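Long-range contacts in Myo-inositol 2-dehydrogenase (Lactobacillus plantarum WCFS1, PDB 3CEA), which probably catalyses the NAD-dependent oxidation of myo-inositol at its 2-position, pairing a Rossmann-fold nucleotide domain with a GFO/IDH/MocA C-terminal domain: residues Val203-Leu208 against Lys330-Ser335; Phe223-Ala228 against Thr239-Arg244; Ala246-Gln251 against Arg284-Ser289. All coordinates share one frame; numbering follows the deposited sequence.

Contact 1 of 3, residues Val203-Leu208 against Lys330-Ser335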
ATOM      1  N   VAL A 203      19.593  29.357  -0.988  1.00 44.16           N
ATOM      2  CA  VAL A 203      20.752  30.218  -1.229  1.00 43.22           C
ATOM      3  C   VAL A 203      21.611  29.736  -2.404  1.00 42.57           C
ATOM      4  O   VAL A 203      22.453  30.480  -2.909  1.00 42.73           O
ATOM      5  CB  VAL A 203      21.624  30.390   0.044  1.00 43.19           C
ATOM      6  CG1 VAL A 203      20.825  31.073   1.147  1.00 43.14           C
ATOM      7  CG2 VAL A 203      22.181  29.050   0.522  1.00 42.84           C
ATOM      8  N   GLN A 204      21.381  28.498  -2.837  1.00 41.76           N
ATOM      9  CA  GLN A 204      22.182  27.873  -3.888  1.00 41.01           C
ATOM     10  C   GLN A 204      21.373  26.822  -4.637  1.00 40.55           C
ATOM     11  O   GLN A 204      20.593  26.086  -4.036  1.00 40.20           O
ATOM     12  CB  GLN A 204      23.436  27.234  -3.283  1.00 41.03           C
ATOM     13  CG  GLN A 204      24.540  26.919  -4.280  1.00 40.75           C
ATOM     14  CD  GLN A 204      25.798  26.421  -3.601  1.00 40.83           C
ATOM     15  OE1 GLN A 204      25.845  25.303  -3.086  1.00 39.93           O
ATOM     16  NE2 GLN A 204      26.830  27.253  -3.599  1.00 40.75           N
ATOM     17  N   ALA A 205      21.576  26.754  -5.951  1.00 40.52           N
ATOM     18  CA  ALA A 205      20.840  25.826  -6.802  1.00 40.18           C
ATOM     19  C   ALA A 205      21.736  25.105  -7.800  1.00 39.97           C
ATOM     20  O   ALA A 205      22.614  25.708  -8.429  1.00 39.46           O
ATOM     21  CB  ALA A 205      19.717  26.548  -7.534  1.00 40.29           C
ATOM     22  N   TYR A 206      21.500  23.802  -7.925  1.00 40.04           N
ATOM     23  CA  TYR A 206      22.122  22.977  -8.945  1.00 39.91           C
ATOM     24  C   TYR A 206      21.011  22.346  -9.756  1.00 40.14           C
ATOM     25  O   TYR A 206      20.191  21.600  -9.213  1.00 40.31           O
ATOM     26  CB  TYR A 206      22.991  21.898  -8.308  1.00 39.66           C
ATOM     27  CG  TYR A 206      23.691  20.968  -9.286  1.00 40.29           C
ATOM     28  CD1 TYR A 206      24.433  21.471 -10.357  1.00 39.00           C
ATOM     29  CD2 TYR A 206      23.634  19.584  -9.119  1.00 39.92           C
ATOM     30  CE1 TYR A 206      25.080  20.616 -11.247  1.00 40.20           C
ATOM     31  CE2 TYR A 206      24.288  18.723  -9.991  1.00 39.52           C
ATOM     32  CZ  TYR A 206      25.007  19.243 -11.055  1.00 40.39           C
ATOM     33  OH  TYR A 206      25.648  18.393 -11.926  1.00 40.11           O
ATOM     34  N   GLY A 207      20.976  22.662 -11.046  1.00 39.95           N
ATOM     35  CA  GLY A 207      19.948  22.145 -11.937  1.00 40.03           C
ATOM     36  C   GLY A 207      20.519  21.330 -13.079  1.00 40.34           C
ATOM     37  O   GLY A 207      21.582  21.649 -13.609  1.00 40.34           O
ATOM     38  N   LEU A 208      19.811  20.264 -13.442  1.00 40.79           N
ATOM     39  CA  LEU A 208      20.174  19.434 -14.587  1.00 41.12           C
ATOM     40  C   LEU A 208      18.931  19.114 -15.402  1.00 41.67           C
ATOM     41  O   LEU A 208      17.857  18.880 -14.843  1.00 42.24           O
ATOM     42  CB  LEU A 208      20.864  18.143 -14.133  1.00 40.71           C
ATOM     43  CG  LEU A 208      22.277  18.265 -13.549  1.00 39.93           C
ATOM     44  CD1 LEU A 208      22.652  17.010 -12.775  1.00 38.81           C
ATOM     45  CD2 LEU A 208      23.301  18.549 -14.641  1.00 39.15           C
ATOM     46  N   LYS A 330      13.828  30.214 -11.962  1.00 45.92           N
ATOM     47  CA  LYS A 330      14.689  30.691 -13.043  1.00 46.38           C
ATOM     48  C   LYS A 330      16.175  30.478 -12.733  1.00 46.27           C
ATOM     49  O   LYS A 330      16.995  30.371 -13.649  1.00 46.30           O
ATOM     50  CB  LYS A 330      14.403  32.163 -13.366  1.00 46.77           C
ATOM     51  CG  LYS A 330      13.094  32.391 -14.118  1.00 46.88           C
ATOM     52  CD  LYS A 330      13.013  33.799 -14.689  1.00 47.07           C
ATOM     53  N   ALA A 331      16.505  30.406 -11.443  1.00 45.79           N
ATOM     54  CA  ALA A 331      17.866  30.110 -11.002  1.00 45.35           C
ATOM     55  C   ALA A 331      18.232  28.648 -11.261  1.00 44.95           C
ATOM     56  O   ALA A 331      19.383  28.340 -11.560  1.00 45.03           O
ATOM     57  CB  ALA A 331      18.038  30.454  -9.529  1.00 45.52           C
ATOM     58  N   CYS A 332      17.250  27.756 -11.146  1.00 44.66           N
ATOM     59  CA  CYS A 332      17.453  26.337 -11.423  1.00 44.38           C
ATOM     60  C   CYS A 332      17.640  26.107 -12.918  1.00 44.88           C
ATOM     61  O   CYS A 332      18.469  25.292 -13.327  1.00 44.94           O
ATOM     62  CB  CYS A 332      16.276  25.508 -10.912  1.00 44.28           C
ATOM     63  SG  CYS A 332      16.016  25.569  -9.125  1.00 42.92           S
ATOM     64  N   GLN A 333      16.863  26.835 -13.720  1.00 45.20           N
ATOM     65  CA  GLN A 333      16.949  26.769 -15.176  1.00 45.47           C
ATOM     66  C   GLN A 333      18.283  27.316 -15.671  1.00 45.37           C
ATOM     67  O   GLN A 333      18.887  26.752 -16.583  1.00 45.41           O
ATOM     68  CB  GLN A 333      15.784  27.529 -15.822  1.00 45.53           C
ATOM     69  CG  GLN A 333      15.641  27.302 -17.325  1.00 46.62           C
ATOM     70  CD  GLN A 333      15.281  25.865 -17.678  1.00 49.02           C
ATOM     71  OE1 GLN A 333      14.249  25.343 -17.248  1.00 48.41           O
ATOM     72  NE2 GLN A 333      16.134  25.220 -18.471  1.00 50.09           N
ATOM     73  N   GLN A 334      18.733  28.411 -15.060  1.00 45.21           N
ATOM     74  CA  GLN A 334      20.019  29.017 -15.385  1.00 45.23           C
ATOM     75  C   GLN A 334      21.169  28.071 -15.057  1.00 44.49           C
ATOM     76  O   GLN A 334      22.097  27.927 -15.851  1.00 44.59           O
ATOM     77  CB  GLN A 334      20.196  30.339 -14.636  1.00 45.33           C
ATOM     78  CG  GLN A 334      21.397  31.164 -15.097  1.00 46.48           C
ATOM     79  CD  GLN A 334      21.706  32.331 -14.173  1.00 46.39           C
ATOM     80  OE1 GLN A 334      20.930  32.650 -13.270  1.00 49.82           O
ATOM     81  NE2 GLN A 334      22.846  32.977 -14.399  1.00 48.71           N
ATOM     82  N   SER A 335      21.091  27.429 -13.891  1.00 43.75           N
ATOM     83  CA  SER A 335      22.103  26.473 -13.434  1.00 43.18           C
ATOM     84  C   SER A 335      22.326  25.342 -14.436  1.00 42.93           C
ATOM     85  O   SER A 335      23.461  24.936 -14.685  1.00 42.60           O
ATOM     86  CB  SER A 335      21.711  25.902 -12.068  1.00 43.00           C
ATOM     87  OG  SER A 335      22.653  24.944 -11.624  1.00 42.02           O
TER

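Contact 2 of 3, residues Phe223-Ala228 against Thr239-Arg244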
ATOM      1  N   PHE A 223      12.894  21.285 -22.253  1.00 48.08           N
ATOM      2  CA  PHE A 223      13.488  20.075 -21.684  1.00 47.94           C
ATOM      3  C   PHE A 223      12.426  19.226 -21.000  1.00 47.97           C
ATOM      4  O   PHE A 223      11.633  19.737 -20.204  1.00 48.13           O
ATOM      5  CB  PHE A 223      14.597  20.423 -20.688  1.00 47.90           C
ATOM      6  CG  PHE A 223      15.783  21.099 -21.311  1.00 48.05           C
ATOM      7  CD1 PHE A 223      16.717  20.364 -22.044  1.00 47.63           C
ATOM      8  CD2 PHE A 223      15.973  22.472 -21.164  1.00 47.40           C
ATOM      9  CE1 PHE A 223      17.820  20.990 -22.628  1.00 47.79           C
ATOM     10  CE2 PHE A 223      17.072  23.107 -21.740  1.00 47.99           C
ATOM     11  CZ  PHE A 223      17.998  22.363 -22.475  1.00 47.60           C
ATOM     12  N   GLU A 224      12.422  17.931 -21.307  1.00 47.73           N
ATOM     13  CA  GLU A 224      11.441  17.000 -20.746  1.00 47.68           C
ATOM     14  C   GLU A 224      11.519  16.912 -19.220  1.00 47.64           C
ATOM     15  O   GLU A 224      10.494  16.984 -18.538  1.00 48.07           O
ATOM     16  CB  GLU A 224      11.588  15.611 -21.380  1.00 47.66           C
ATOM     17  CG  GLU A 224      10.432  14.655 -21.086  1.00 48.34           C
ATOM     18  CD  GLU A 224      10.566  13.961 -19.742  1.00 49.74           C
ATOM     19  OE1 GLU A 224      11.669  13.468 -19.441  1.00 51.29           O
ATOM     20  OE2 GLU A 224       9.576  13.910 -18.983  1.00 50.22           O
ATOM     21  N   THR A 225      12.731  16.755 -18.695  1.00 47.36           N
ATOM     22  CA  THR A 225      12.936  16.596 -17.258  1.00 47.18           C
ATOM     23  C   THR A 225      13.874  17.664 -16.712  1.00 46.77           C
ATOM     24  O   THR A 225      14.838  18.054 -17.367  1.00 46.87           O
ATOM     25  CB  THR A 225      13.463  15.173 -16.910  1.00 47.42           C
ATOM     26  OG1 THR A 225      12.479  14.199 -17.276  1.00 47.57           O
ATOM     27  CG2 THR A 225      13.750  15.023 -15.414  1.00 47.66           C
ATOM     28  N   GLY A 226      13.568  18.141 -15.512  1.00 46.45           N
ATOM     29  CA  GLY A 226      14.438  19.057 -14.796  1.00 45.74           C
ATOM     30  C   GLY A 226      14.601  18.596 -13.365  1.00 45.22           C
ATOM     31  O   GLY A 226      13.620  18.487 -12.628  1.00 45.33           O
ATOM     32  N   VAL A 227      15.839  18.312 -12.974  1.00 44.54           N
ATOM     33  CA  VAL A 227      16.142  17.939 -11.598  1.00 43.59           C
ATOM     34  C   VAL A 227      16.975  19.044 -10.961  1.00 43.57           C
ATOM     35  O   VAL A 227      18.009  19.441 -11.503  1.00 43.74           O
ATOM     36  CB  VAL A 227      16.891  16.582 -11.505  1.00 43.44           C
ATOM     37  CG1 VAL A 227      17.031  16.140 -10.052  1.00 42.52           C
ATOM     38  CG2 VAL A 227      16.170  15.503 -12.309  1.00 42.39           C
ATOM     39  N   ALA A 228      16.512  19.542  -9.818  1.00 43.29           N
ATOM     40  CA  ALA A 228      17.230  20.578  -9.079  1.00 42.96           C
ATOM     41  C   ALA A 228      17.513  20.161  -7.642  1.00 43.02           C
ATOM     42  O   ALA A 228      16.659  19.572  -6.982  1.00 43.39           O
ATOM     43  CB  ALA A 228      16.454  21.882  -9.099  1.00 42.62           C
ATOM     44  N   THR A 239      15.263  18.538  -3.186  1.00 42.01           N
ATOM     45  CA  THR A 239      15.308  18.114  -4.578  1.00 42.36           C
ATOM     46  C   THR A 239      13.959  18.417  -5.215  1.00 42.48           C
ATOM     47  O   THR A 239      12.915  18.182  -4.604  1.00 42.13           O
ATOM     48  CB  THR A 239      15.604  16.604  -4.703  1.00 42.31           C
ATOM     49  OG1 THR A 239      16.841  16.304  -4.050  1.00 44.32           O
ATOM     50  CG2 THR A 239      15.694  16.172  -6.165  1.00 43.16           C
ATOM     51  N   LEU A 240      13.992  18.950  -6.435  1.00 43.02           N
ATOM     52  CA  LEU A 240      12.782  19.172  -7.225  1.00 43.48           C
ATOM     53  C   LEU A 240      12.899  18.436  -8.548  1.00 43.58           C
ATOM     54  O   LEU A 240      13.926  18.522  -9.226  1.00 43.45           O
ATOM     55  CB  LEU A 240      12.568  20.657  -7.519  1.00 43.52           C
ATOM     56  CG  LEU A 240      12.822  21.729  -6.463  1.00 45.41           C
ATOM     57  CD1 LEU A 240      13.028  23.060  -7.166  1.00 46.43           C
ATOM     58  CD2 LEU A 240      11.684  21.812  -5.460  1.00 44.66           C
ATOM     59  N   ILE A 241      11.840  17.720  -8.913  1.00 43.65           N
ATOM     60  CA  ILE A 241      11.784  17.050 -10.203  1.00 43.99           C
ATOM     61  C   ILE A 241      10.522  17.426 -10.975  1.00 44.44           C
ATOM     62  O   ILE A 241       9.400  17.227 -10.504  1.00 44.76           O
ATOM     63  CB  ILE A 241      11.907  15.516 -10.064  1.00 44.06           C
ATOM     64  CG1 ILE A 241      13.248  15.160  -9.413  1.00 43.36           C
ATOM     65  CG2 ILE A 241      11.745  14.835 -11.426  1.00 42.90           C
ATOM     66  CD1 ILE A 241      13.597  13.709  -9.475  1.00 43.81           C
ATOM     67  N   GLY A 242      10.729  18.001 -12.154  1.00 44.70           N
ATOM     68  CA  GLY A 242       9.648  18.302 -13.076  1.00 44.82           C
ATOM     69  C   GLY A 242       9.790  17.416 -14.293  1.00 45.05           C
ATOM     70  O   GLY A 242      10.870  17.324 -14.876  1.00 45.05           O
ATOM     71  N   GLY A 243       8.698  16.758 -14.670  1.00 45.42           N
ATOM     72  CA  GLY A 243       8.698  15.849 -15.809  1.00 45.50           C
ATOM     73  C   GLY A 243       7.396  15.887 -16.578  1.00 45.63           C
ATOM     74  O   GLY A 243       6.406  16.461 -16.111  1.00 45.83           O
ATOM     75  N   ARG A 244       7.404  15.270 -17.760  1.00 45.05           N
ATOM     76  CA  ARG A 244       6.260  15.290 -18.669  1.00 44.85           C
ATOM     77  C   ARG A 244       6.035  13.945 -19.374  1.00 44.34           C
ATOM     78  O   ARG A 244       5.305  13.881 -20.365  1.00 44.44           O
ATOM     79  CB  ARG A 244       6.441  16.391 -19.726  1.00 45.27           C
ATOM     80  CG  ARG A 244       6.939  17.722 -19.183  1.00 46.40           C
ATOM     81  CD  ARG A 244       6.370  18.875 -19.970  1.00 49.78           C
ATOM     82  NE  ARG A 244       6.597  20.155 -19.304  1.00 53.42           N
ATOM     83  CZ  ARG A 244       5.779  20.703 -18.405  1.00 55.31           C
ATOM     84  NH1 ARG A 244       4.658  20.088 -18.040  1.00 56.19           N
ATOM     85  NH2 ARG A 244       6.084  21.877 -17.868  1.00 55.92           N
TER

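Contact 3 of 3, residues Ala246-Gln251 against Arg284-Ser289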
ATOM      1  N   ALA A 246       5.612  10.492 -17.625  1.00 42.27           N
ATOM      2  CA  ALA A 246       5.242   9.344 -16.795  1.00 41.79           C
ATOM      3  C   ALA A 246       4.216   8.463 -17.509  1.00 41.53           C
ATOM      4  O   ALA A 246       3.322   8.967 -18.196  1.00 41.60           O
ATOM      5  CB  ALA A 246       4.712   9.794 -15.441  1.00 41.85           C
ATOM      6  N   ALA A 247       4.357   7.150 -17.342  1.00 40.77           N
ATOM      7  CA  ALA A 247       3.451   6.181 -17.955  1.00 40.05           C
ATOM      8  C   ALA A 247       2.187   5.937 -17.124  1.00 39.99           C
ATOM      9  O   ALA A 247       1.109   5.730 -17.686  1.00 40.09           O
ATOM     10  CB  ALA A 247       4.175   4.871 -18.221  1.00 39.53           C
ATOM     11  N   HIS A 248       2.317   5.974 -15.798  1.00 39.67           N
ATOM     12  CA  HIS A 248       1.210   5.627 -14.898  1.00 39.46           C
ATOM     13  C   HIS A 248       0.123   6.697 -14.763  1.00 39.80           C
ATOM     14  O   HIS A 248      -1.059   6.373 -14.638  1.00 39.36           O
ATOM     15  CB  HIS A 248       1.732   5.195 -13.521  1.00 39.25           C
ATOM     16  CG  HIS A 248       2.414   6.284 -12.749  1.00 38.71           C
ATOM     17  ND1 HIS A 248       3.628   6.817 -13.124  1.00 38.14           N
ATOM     18  CD2 HIS A 248       2.064   6.914 -11.602  1.00 38.34           C
ATOM     19  CE1 HIS A 248       3.989   7.742 -12.252  1.00 38.34           C
ATOM     20  NE2 HIS A 248       3.059   7.819 -11.317  1.00 37.45           N
ATOM     21  N   GLY A 249       0.530   7.962 -14.787  1.00 40.84           N
ATOM     22  CA  GLY A 249      -0.397   9.081 -14.652  1.00 41.69           C
ATOM     23  C   GLY A 249       0.313  10.357 -14.256  1.00 42.66           C
ATOM     24  O   GLY A 249       1.488  10.551 -14.578  1.00 43.20           O
ATOM     25  N   ASN A 250      -0.409  11.233 -13.564  1.00 43.37           N
ATOM     26  CA  ASN A 250       0.158  12.465 -13.031  1.00 43.64           C
ATOM     27  C   ASN A 250       0.729  12.201 -11.645  1.00 43.99           C
ATOM     28  O   ASN A 250      -0.009  11.851 -10.725  1.00 44.50           O
ATOM     29  CB  ASN A 250      -0.911  13.564 -12.982  1.00 43.41           C
ATOM     30  CG  ASN A 250      -0.419  14.847 -12.325  1.00 44.46           C
ATOM     31  OD1 ASN A 250      -1.072  15.381 -11.429  1.00 45.99           O
ATOM     32  ND2 ASN A 250       0.729  15.352 -12.773  1.00 45.50           N
ATOM     33  N   GLN A 251       2.045  12.350 -11.505  1.00 43.91           N
ATOM     34  CA  GLN A 251       2.712  12.170 -10.218  1.00 43.41           C
ATOM     35  C   GLN A 251       2.972  13.516  -9.565  1.00 43.44           C
ATOM     36  O   GLN A 251       3.697  14.349 -10.115  1.00 43.35           O
ATOM     37  CB  GLN A 251       4.031  11.404 -10.388  1.00 43.70           C
ATOM     38  CG  GLN A 251       4.767  11.085  -9.076  1.00 41.95           C
ATOM     39  CD  GLN A 251       4.146   9.931  -8.297  1.00 43.14           C
ATOM     40  OE1 GLN A 251       3.354   9.151  -8.832  1.00 40.24           O
ATOM     41  NE2 GLN A 251       4.512   9.817  -7.021  1.00 42.25           N
ATOM     42  N   ARG A 284      -3.366  -0.281  -8.312  1.00 38.04           N
ATOM     43  CA  ARG A 284      -4.079   0.950  -7.975  1.00 38.69           C
ATOM     44  C   ARG A 284      -4.062   1.911  -9.156  1.00 38.97           C
ATOM     45  O   ARG A 284      -3.010   2.481  -9.473  1.00 39.10           O
ATOM     46  CB  ARG A 284      -3.477   1.627  -6.740  1.00 38.44           C
ATOM     47  CG  ARG A 284      -3.729   0.887  -5.437  1.00 40.45           C
ATOM     48  CD  ARG A 284      -5.217   0.806  -5.103  1.00 41.79           C
ATOM     49  NE  ARG A 284      -5.810   2.111  -4.808  1.00 42.26           N
ATOM     50  CZ  ARG A 284      -5.836   2.671  -3.600  1.00 41.04           C
ATOM     51  NH1 ARG A 284      -5.291   2.055  -2.559  1.00 40.96           N
ATOM     52  NH2 ARG A 284      -6.405   3.854  -3.429  1.00 40.60           N
ATOM     53  N   PRO A 285      -5.226   2.084  -9.820  1.00 39.08           N
ATOM     54  CA  PRO A 285      -5.371   3.020 -10.935  1.00 38.98           C
ATOM     55  C   PRO A 285      -5.011   4.427 -10.487  1.00 38.99           C
ATOM     56  O   PRO A 285      -5.255   4.790  -9.328  1.00 39.24           O
ATOM     57  CB  PRO A 285      -6.864   2.939 -11.273  1.00 38.91           C
ATOM     58  CG  PRO A 285      -7.292   1.617 -10.771  1.00 39.38           C
ATOM     59  CD  PRO A 285      -6.488   1.378  -9.534  1.00 39.07           C
ATOM     60  N   SER A 286      -4.432   5.207 -11.398  1.00 38.62           N
ATOM     61  CA  SER A 286      -3.888   6.516 -11.058  1.00 38.25           C
ATOM     62  C   SER A 286      -4.672   7.677 -11.662  1.00 38.73           C
ATOM     63  O   SER A 286      -5.389   7.511 -12.650  1.00 38.54           O
ATOM     64  CB  SER A 286      -2.415   6.604 -11.466  1.00 38.02           C
ATOM     65  OG  SER A 286      -1.651   5.596 -10.830  1.00 35.35           O
ATOM     66  N   LEU A 287      -4.535   8.845 -11.033  1.00 39.41           N
ATOM     67  CA  LEU A 287      -5.046  10.105 -11.554  1.00 40.03           C
ATOM     68  C   LEU A 287      -4.248  10.471 -12.795  1.00 40.64           C
ATOM     69  O   LEU A 287      -3.043  10.222 -12.854  1.00 40.74           O
ATOM     70  CB  LEU A 287      -4.889  11.216 -10.511  1.00 40.13           C
ATOM     71  CG  LEU A 287      -5.690  11.143  -9.211  1.00 40.31           C
ATOM     72  CD1 LEU A 287      -4.894  11.745  -8.073  1.00 40.18           C
ATOM     73  CD2 LEU A 287      -7.031  11.841  -9.355  1.00 41.79           C
ATOM     74  N   GLN A 288      -4.919  11.071 -13.774  1.00 41.35           N
ATOM     75  CA  GLN A 288      -4.312  11.336 -15.080  1.00 41.85           C
ATOM     76  C   GLN A 288      -3.988  12.808 -15.361  1.00 42.47           C
ATOM     77  O   GLN A 288      -3.383  13.126 -16.385  1.00 42.98           O
ATOM     78  CB  GLN A 288      -5.192  10.761 -16.203  1.00 41.83           C
ATOM     79  CG  GLN A 288      -5.301   9.236 -16.192  1.00 41.35           C
ATOM     80  CD  GLN A 288      -3.942   8.555 -16.220  1.00 42.58           C
ATOM     81  OE1 GLN A 288      -3.145   8.768 -17.138  1.00 41.03           O
ATOM     82  NE2 GLN A 288      -3.670   7.735 -15.206  1.00 39.65           N
ATOM     83  N   SER A 289      -4.388  13.704 -14.462  1.00 42.74           N
ATOM     84  CA  SER A 289      -4.149  15.131 -14.664  1.00 43.03           C
ATOM     85  C   SER A 289      -4.057  15.906 -13.359  1.00 43.45           C
ATOM     86  O   SER A 289      -4.580  15.474 -12.325  1.00 43.98           O
ATOM     87  CB  SER A 289      -5.231  15.743 -15.558  1.00 43.22           C
ATOM     88  OG  SER A 289      -6.514  15.607 -14.978  1.00 44.13           O
TER
HETATM   89  O   HOH W   1      -1.308   7.046 -17.884  1.00 37.49           O
HETATM   90  O   HOH W   2      -3.833   4.381 -13.994  1.00 35.41           O

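Contact 1 of 3, residues Val203-Leu208 against Lys330-Ser335
Ser-335, Ala-205 and Gly-207 carry this helix-on-sheet contact, in which helix 319-338 lies against one face of the mixed sheet of the C-terminal domain. The axis of helix segment Lys-330 to Ser-335 comes within 6.2 Å of that of strand segment Val-203 to Leu-208, and the two directions differ by 57°. Small residues at the strand surface suit so close an approach. Gly-207 lies opposite Cys-332, with its CA 3.7 Å from Cys-332 O; a beta carbon on this glycine would be driven into that carbonyl oxygen. Ala-205 turns its methyl group to the helix and touches sulphur, CB to Cys-332 SG at 4.1 Å, while the same sulphur reaches on to Ala-228 of the next strand. Tyr-206 points to the other face, where its OH is hydrogen-bonded to Gln-204 of the second subunit and its ring meets Tyr-206 of that subunit. The helix thus backs a strand whose far face belongs to the interface. Ser-335 supplies the polar link. With its hydroxyl anti to the backbone N (chi1 178°), OG reaches the strand and is also hydrogen-bonded to Lys-340 O. The backbone N of Gly-207 donates to Ser-335 OG at 2.9 Å, with an angle of 156° at the hydrogen.

Contact 2 of 3, residues Phe223-Ala228 against Thr239-Arg244
Thr-239 lies near the start of strand 237-243, the second strand of an antiparallel beta hairpin, and its CG2 lies 4.1 Å from Val-227 CG1 on the strand 225-232. Its hydroxyl is turned to Tyr-155, its hydrogen-bond partner on the neighbouring strand. Leu-240 then forms a hydrogen-bonded pair with Ala-228: backbone N and O of each residue bond to O and N of the other, and Leu-240 CD1 rests 4.1 Å from Ala-228 CB on the face packed by helix 182-198.

Ile-241 and Val-227 make a non-hydrogen-bonded pair, their side chains side by side and pointing the same way. Ile-241 CG1 sits against both methyls of Val-227, 4.0 Å from CG1, on the face that packs on Tyr-155 and Ile-237 of the second subunit. Gly-242 pairs with Gly-226 through two more backbone bonds; with glycine on both strands, no side chains stand at this step. Beyond it Gly-243 CA makes a CA-H...O contact with Glu-224 O, at 3.5 Å.

At Arg-244 the chain turns a corner, and a carboxylate takes over from the backbone as acceptor. Glu-224, which with Thr-225 forms a classic beta bulge opposite Ser-210 of strand 202-210, has CG anti to its backbone N (chi1 -168°) and a chain bent at chi2; OE2 lies 2.8 Å from Arg-244 N. The N-H enters on the anti side of the carboxylate, 23° out of its plane. The guanidinium is engaged elsewhere, in a salt bridge with Asp-185 and a cation-pi contact with Phe-170.

Glu-224 therefore serves the main chain: OE2 is 6.9 Å from Arg-244 NE, too far for a salt bridge between them, so the backbone amide probably does more than the guanidinium to stabilise the carboxylate.

Contact 3 of 3, residues Ala246-Gln251 against Arg284-Ser289
Gly-249 and Gln-288 mark the closest backbone approach, 4.5 Å between CA atoms, where two loops meet, one leading into strand 251-258 of the C-terminal domain's sheet and the other into helix 290-293. Their touching parts run 38° apart, joined by one main-chain hydrogen bond from Asn-250 N to Leu-287 O at 2.9 Å. Gly-249 adopts an extended conformation with positive phi (161°), and its CA is 3.4 Å from the same carbonyl oxygen. A beta carbon here would collide with Leu-287 O and the Gln-288 amide.

That amide makes the direct side-chain hydrogen bond between the loops. The Gln-288 chain leaves the backbone away from the other loop, then bends back at chi2 (-55°). NE2 donates almost straight to His-248 O at 3.0 Å, this acceptor lying in the amide plane. It also donates to Ser-286 O of its own loop, which it meets from above the carbonyl plane; these two bonds should fix the amide's rotation. On the other end of the amide, a water donates to both Gln-288 OE1 and Ala-247 O.

The His-248 ring meets Ser-286 OG at its edge, while NE2 donates to Gln-251 OE1 near the ring plane. Rings from two other chains, Phe-277 of the third subunit and Trp-262 of the second, meet this histidine edge-to-face, placing the junction at subunit interfaces. Asn-250, whose ND2 is hydrogen-bonded to Ile-161 O, lays its other branch beside the helix N-cap residue, with OD1 3.6 Å from Ser-289 C.

Contacts 1 and 2 share one sheet: strands 202-210 and 225-232 are neighbours in it, linked by a probable backbone bond from Leu-208 N to Val-227 O. Both are buried, but contact 1 sets a helix on the sheet through small residues and one hydroxyl, whereas contact 2 is a ladder of main-chain bonds within it. Contact 3, its centre about 17 Å from that of contact 2, continues from the hairpin's end into loops. It too is mostly buried, although Gln-288 is exposed, and amide and water bonds replace the regular ladder. All three contacts touch the second subunit.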